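Local coordinates for immune protein (Enterobacter cloacae, PDB 6D7Y), which probably acts as the immunity protein that binds and neutralises the toxic C-terminal tip of a CdiA contact-dependent growth inhibition toxin, at residues F72-K75 and D76-L80; S15-F18 and F19-E23. All coordinates share one frame; numbering follows the deposited sequence.

Contact 1. Residues F72-K75 and D76-L80; sequences FSVK and DGLKL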
loop_
_atom_site.group_PDB
_atom_site.type_symbol
_atom_site.label_atom_id
_atom_site.label_comp_id
_atom_site.label_asym_id
_atom_site.label_seq_id
_atom_site.Cartn_x
_atom_site.Cartn_y
_atom_site.Cartn_z
ATOM N N PHE B 72 4.397 8.712 7.333
ATOM C CA PHE B 72 3.246 7.816 7.399
ATOM C C PHE B 72 3.167 7.161 8.773
ATOM O O PHE B 72 4.077 6.445 9.148
ATOM C CB PHE B 72 3.352 6.726 6.328
ATOM C CG PHE B 72 2.185 5.791 6.324
ATOM C CD1 PHE B 72 1.007 6.145 5.680
ATOM C CD2 PHE B 72 2.238 4.575 6.998
ATOM C CE1 PHE B 72 -0.091 5.300 5.688
ATOM C CE2 PHE B 72 1.141 3.724 7.003
ATOM C CZ PHE B 72 -0.023 4.086 6.350
ATOM N N SER B 73 2.093 7.422 9.521
ATOM C CA SER B 73 1.929 6.829 10.853
ATOM C C SER B 73 1.142 5.543 10.673
ATOM O O SER B 73 0.069 5.555 10.080
ATOM C CB SER B 73 1.199 7.779 11.805
ATOM O OG SER B 73 -0.099 8.076 11.327
ATOM N N VAL B 74 1.671 4.441 11.179
ATOM C CA VAL B 74 1.017 3.149 11.012
ATOM C C VAL B 74 -0.019 2.919 12.116
ATOM O O VAL B 74 -1.230 2.871 11.851
ATOM C CB VAL B 74 2.059 2.007 10.992
ATOM C CG1 VAL B 74 1.408 0.685 10.612
ATOM C CG2 VAL B 74 3.173 2.336 10.005
ATOM N N LYS B 75 0.462 2.817 13.349
ATOM C CA LYS B 75 -0.400 2.546 14.487
ATOM C C LYS B 75 0.349 2.938 15.747
ATOM O O LYS B 75 1.580 2.959 15.750
ATOM C CB LYS B 75 -0.672 1.042 14.532
ATOM C CG LYS B 75 -1.779 0.539 15.451
ATOM C CD LYS B 75 -3.166 0.669 14.851
ATOM C CE LYS B 75 -4.161 -0.131 15.683
ATOM N NZ LYS B 75 -5.499 -0.218 15.039
ATOM N N ASP B 76 -0.402 3.254 16.802
ATOM C CA ASP B 76 0.141 3.606 18.125
ATOM C C ASP B 76 1.368 4.543 18.141
ATOM O O ASP B 76 2.271 4.386 18.968
ATOM C CB ASP B 76 0.445 2.313 18.908
ATOM C CG ASP B 76 -0.805 1.464 19.166
ATOM O OD1 ASP B 76 -1.932 2.012 19.191
ATOM O OD2 ASP B 76 -0.650 0.242 19.377
ATOM N N GLY B 77 1.391 5.510 17.227
ATOM C CA GLY B 77 2.479 6.482 17.165
ATOM C C GLY B 77 3.706 6.162 16.321
ATOM O O GLY B 77 4.459 7.082 16.005
ATOM N N LEU B 78 3.941 4.898 15.949
ATOM C CA LEU B 78 5.137 4.613 15.130
ATOM C C LEU B 78 4.900 5.183 13.723
ATOM O O LEU B 78 3.808 5.026 13.150
ATOM C CB LEU B 78 5.555 3.132 15.148
ATOM C CG LEU B 78 4.772 1.951 14.586
ATOM C CD1 LEU B 78 4.707 1.987 13.066
ATOM C CD2 LEU B 78 5.469 0.664 15.020
ATOM N N LYS B 79 5.924 5.854 13.192
ATOM C CA LYS B 79 5.826 6.561 11.922
ATOM C C LYS B 79 7.035 6.271 11.019
ATOM O O LYS B 79 8.183 6.338 11.459
ATOM C CB LYS B 79 5.741 8.055 12.256
ATOM C CG LYS B 79 5.135 8.973 11.208
ATOM C CD LYS B 79 4.970 10.368 11.803
ATOM C CE LYS B 79 4.117 11.289 10.945
ATOM N NZ LYS B 79 3.889 12.617 11.590
ATOM N N LEU B 80 6.763 5.949 9.757
ATOM C CA LEU B 80 7.815 5.640 8.783
ATOM C C LEU B 80 8.196 6.938 8.061
ATOM O O LEU B 80 7.303 7.652 7.583
ATOM C CB LEU B 80 7.287 4.627 7.772
ATOM C CG LEU B 80 6.628 3.391 8.397
ATOM C CD1 LEU B 80 6.071 2.472 7.319
ATOM C CD2 LEU B 80 7.604 2.642 9.295
#
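Leu78 reaches across to Val74 with a single methyl: its CD1 lies against both CB and CG2 of the valine, 3.4 Å from CB, tighter than usual for carbon atoms. The two side chains cross obliquely. Leu78 CG sits between its own backbone N and carbonyl carbon (chi1 66°), a less common leucine torsion that swings CD1 back over the neighbouring strand. On Val74 the branch beside the backbone N, CG2, is shared, because Leu80 CD1 also approaches it at 4.0 Å. Leu80 CD1 further meets the Phe72 ring at an oblique angle, 4.4 Å from CD2, so the leucine methyl bridges two residues of the opposite strand. These side chains cluster at the tip of a beta hairpin, where strands 63-75 and 78-90 are joined by a type I' turn from Lys75 to Leu78. Gly77 has a positive phi (89°), a conformation that glycine adopts readily. Leu78 N closes the turn on Lys75 O at 3.1 Å. Further along, Val74 N donates to Leu78 O (3.0 Å), and the hydrogen-bonded pair Phe72 and Leu80 exchanges two bonds, Leu80 N to Phe72 O being the shorter at 2.8 Å. Ser73 and Lys79 form the non-hydrogen-bonded pair between them, their side chains on the face turned away from Phe72 and Leu80. Lys79 CG lies 3.4 Å from Phe72 O. The rest of the extended lysine chain carries NZ to a salt bridge with Asp29, while Ser73 OG is hydrogen-bonded to Lys27 O. Val74 packs on Phe115 of helix 105-126, and on their own face Phe72 and Leu80 touch Leu98 and Phe100 of strand 93-102, respectively.

Contact 2. Residues S15-F18 and F19-E23; sequences SRLF and FLLKE
The edge of the Phe18 ring points into a face of the Phe19 ring in a T-shaped stack, with planes at 89° and centroids 4.9 Å apart; Phe18 CD2 stands over the centre of that face. At the edge of the Phe19 ring, near its plane, lies Ser15 O. The Arg16 side chain crosses Phe19 at about a right angle, with Phe19 CD2 at the edge of the guanidinium, in its plane, and Arg16 NH2 3.6 Å from Phe19 CB; NH1 is hydrogen-bonded to Asp125 O. One face of Phe18 is covered by Lys22 CG, a CH-pi contact 3.6 Å from the ring centroid and offset toward the rim. Lys22 CG is put there by lying anti to its carbonyl carbon (chi1 -66°); the bend at chi2 (-61°) brings CD to 3.6 Å from Phe18 CZ, and the chain bends again at chi3 on its way to the salt bridge of NZ with Glu25. All this decorates the first turns of helix 17-25, where Leu20 N, Leu21 N and Lys22 N bond to the carbonyls of Arg16, Leu17 and Phe18. Leu17 and Leu21, one turn apart, lie side by side with their CD1 atoms 3.8 Å apart. Both leucines pack on Ile53 of helix 50-58 and on Val96 of strand 93-102, which Leu20 also touches, whereas Arg16, Phe19 and Leu20 meet Phe126 at the end of helix 105-126.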
loop_
_atom_site.group_PDB
_atom_site.type_symbol
_atom_site.label_atom_id
_atom_site.label_comp_id
_atom_site.label_asym_id
_atom_site.label_seq_id
_atom_site.Cartn_x
_atom_site.Cartn_y
_atom_site.Cartn_z
ATOM N N SER B 15 -14.774 0.045 -6.382
ATOM C CA SER B 15 -15.740 1.091 -6.004
ATOM C C SER B 15 -15.314 1.812 -4.714
ATOM O O SER B 15 -15.797 2.906 -4.441
ATOM C CB SER B 15 -17.147 0.511 -5.799
ATOM O OG SER B 15 -17.686 -0.000 -7.005
ATOM N N ARG B 16 -14.429 1.184 -3.929
ATOM C CA ARG B 16 -13.947 1.727 -2.648
ATOM C C ARG B 16 -12.506 2.244 -2.735
ATOM O O ARG B 16 -11.996 2.798 -1.764
ATOM C CB ARG B 16 -13.960 0.630 -1.573
ATOM C CG ARG B 16 -15.267 -0.143 -1.415
ATOM C CD ARG B 16 -16.403 0.622 -0.758
ATOM N NE ARG B 16 -16.163 0.881 0.669
ATOM C CZ ARG B 16 -15.842 2.057 1.216
ATOM N NH1 ARG B 16 -15.652 2.130 2.530
ATOM N NH2 ARG B 16 -15.734 3.170 0.488
ATOM N N LEU B 17 -11.856 2.031 -3.880
ATOM C CA LEU B 17 -10.458 2.448 -4.094
ATOM C C LEU B 17 -10.132 3.887 -3.678
ATOM O O LEU B 17 -9.220 4.108 -2.893
ATOM C CB LEU B 17 -10.074 2.220 -5.558
ATOM C CG LEU B 17 -8.656 2.595 -5.995
ATOM C CD1 LEU B 17 -7.611 1.950 -5.097
ATOM C CD2 LEU B 17 -8.467 2.198 -7.451
ATOM N N PHE B 18 -10.842 4.865 -4.224
ATOM C CA PHE B 18 -10.606 6.266 -3.839
ATOM C C PHE B 18 -10.624 6.467 -2.319
ATOM O O PHE B 18 -9.755 7.114 -1.760
ATOM C CB PHE B 18 -11.645 7.200 -4.470
ATOM C CG PHE B 18 -11.600 8.608 -3.917
ATOM C CD1 PHE B 18 -10.660 9.528 -4.379
ATOM C CD2 PHE B 18 -12.476 9.001 -2.916
ATOM C CE1 PHE B 18 -10.612 10.819 -3.859
ATOM C CE2 PHE B 18 -12.429 10.285 -2.389
ATOM C CZ PHE B 18 -11.501 11.199 -2.865
ATOM N N PHE B 19 -11.624 5.899 -1.656
ATOM C CA PHE B 19 -11.766 6.063 -0.207
ATOM C C PHE B 19 -10.669 5.335 0.572
ATOM O O PHE B 19 -10.238 5.796 1.636
ATOM C CB PHE B 19 -13.200 5.698 0.190
ATOM C CG PHE B 19 -14.226 6.520 -0.555
ATOM C CD1 PHE B 19 -14.495 7.831 -0.168
ATOM C CD2 PHE B 19 -14.873 6.009 -1.688
ATOM C CE1 PHE B 19 -15.399 8.609 -0.876
ATOM C CE2 PHE B 19 -15.790 6.781 -2.393
ATOM C CZ PHE B 19 -16.051 8.085 -1.989
ATOM N N LEU B 20 -10.201 4.212 0.032
ATOM C CA LEU B 20 -9.080 3.507 0.644
ATOM C C LEU B 20 -7.857 4.421 0.531
ATOM O O LEU B 20 -7.152 4.642 1.503
ATOM C CB LEU B 20 -8.796 2.180 -0.065
ATOM C CG LEU B 20 -7.566 1.388 0.411
ATOM C CD1 LEU B 20 -7.668 1.026 1.879
ATOM C CD2 LEU B 20 -7.401 0.134 -0.425
ATOM N N LEU B 21 -7.647 4.984 -0.656
ATOM C CA LEU B 21 -6.491 5.860 -0.871
ATOM C C LEU B 21 -6.535 7.082 0.039
ATOM O O LEU B 21 -5.506 7.457 0.583
ATOM C CB LEU B 21 -6.322 6.223 -2.350
ATOM C CG LEU B 21 -5.941 5.036 -3.266
ATOM C CD1 LEU B 21 -6.075 5.428 -4.730
ATOM C CD2 LEU B 21 -4.549 4.475 -2.980
ATOM N N LYS B 22 -7.719 7.681 0.229
ATOM C CA LYS B 22 -7.871 8.841 1.132
ATOM C C LYS B 22 -7.582 8.424 2.567
ATOM O O LYS B 22 -6.991 9.174 3.323
ATOM C CB LYS B 22 -9.281 9.459 1.039
ATOM C CG LYS B 22 -9.626 10.114 -0.294
ATOM C CD LYS B 22 -8.711 11.276 -0.662
ATOM C CE LYS B 22 -8.789 12.444 0.313
ATOM N NZ LYS B 22 -7.824 13.515 -0.080
ATOM N N GLU B 23 -8.024 7.224 2.927
ATOM C CA GLU B 23 -7.785 6.643 4.251
ATOM C C GLU B 23 -6.273 6.518 4.512
ATOM O O GLU B 23 -5.771 6.950 5.556
ATOM C CB GLU B 23 -8.502 5.279 4.332
ATOM C CG GLU B 23 -8.055 4.328 5.433
ATOM C CD GLU B 23 -8.176 4.907 6.825
ATOM O OE1 GLU B 23 -9.005 5.819 7.028
ATOM O OE2 GLU B 23 -7.457 4.424 7.731
#

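From the N terminus the chain runs through strand 3-10 into contact 2, which lies within the opening turns of helix 17-25 and closes no long loop. It then passes strand 30-36 and helix 50-58 before entering strand 63-75, whose end forms contact 1 with the start of strand 78-90. Contact 1 therefore closes only the tight turn of a hairpin. The two follow in series, neither nesting nor crossing; the centres of contact 1 and contact 2 are about 19 Å apart and the nearest atoms of contact 1 and contact 2 about 6 Å apart, without touching. Both touch helix 105-126 and strand 93-102, which thus connect helix 17-25 with the hairpin tip at the end of strand 63-75 and the start of strand 78-90.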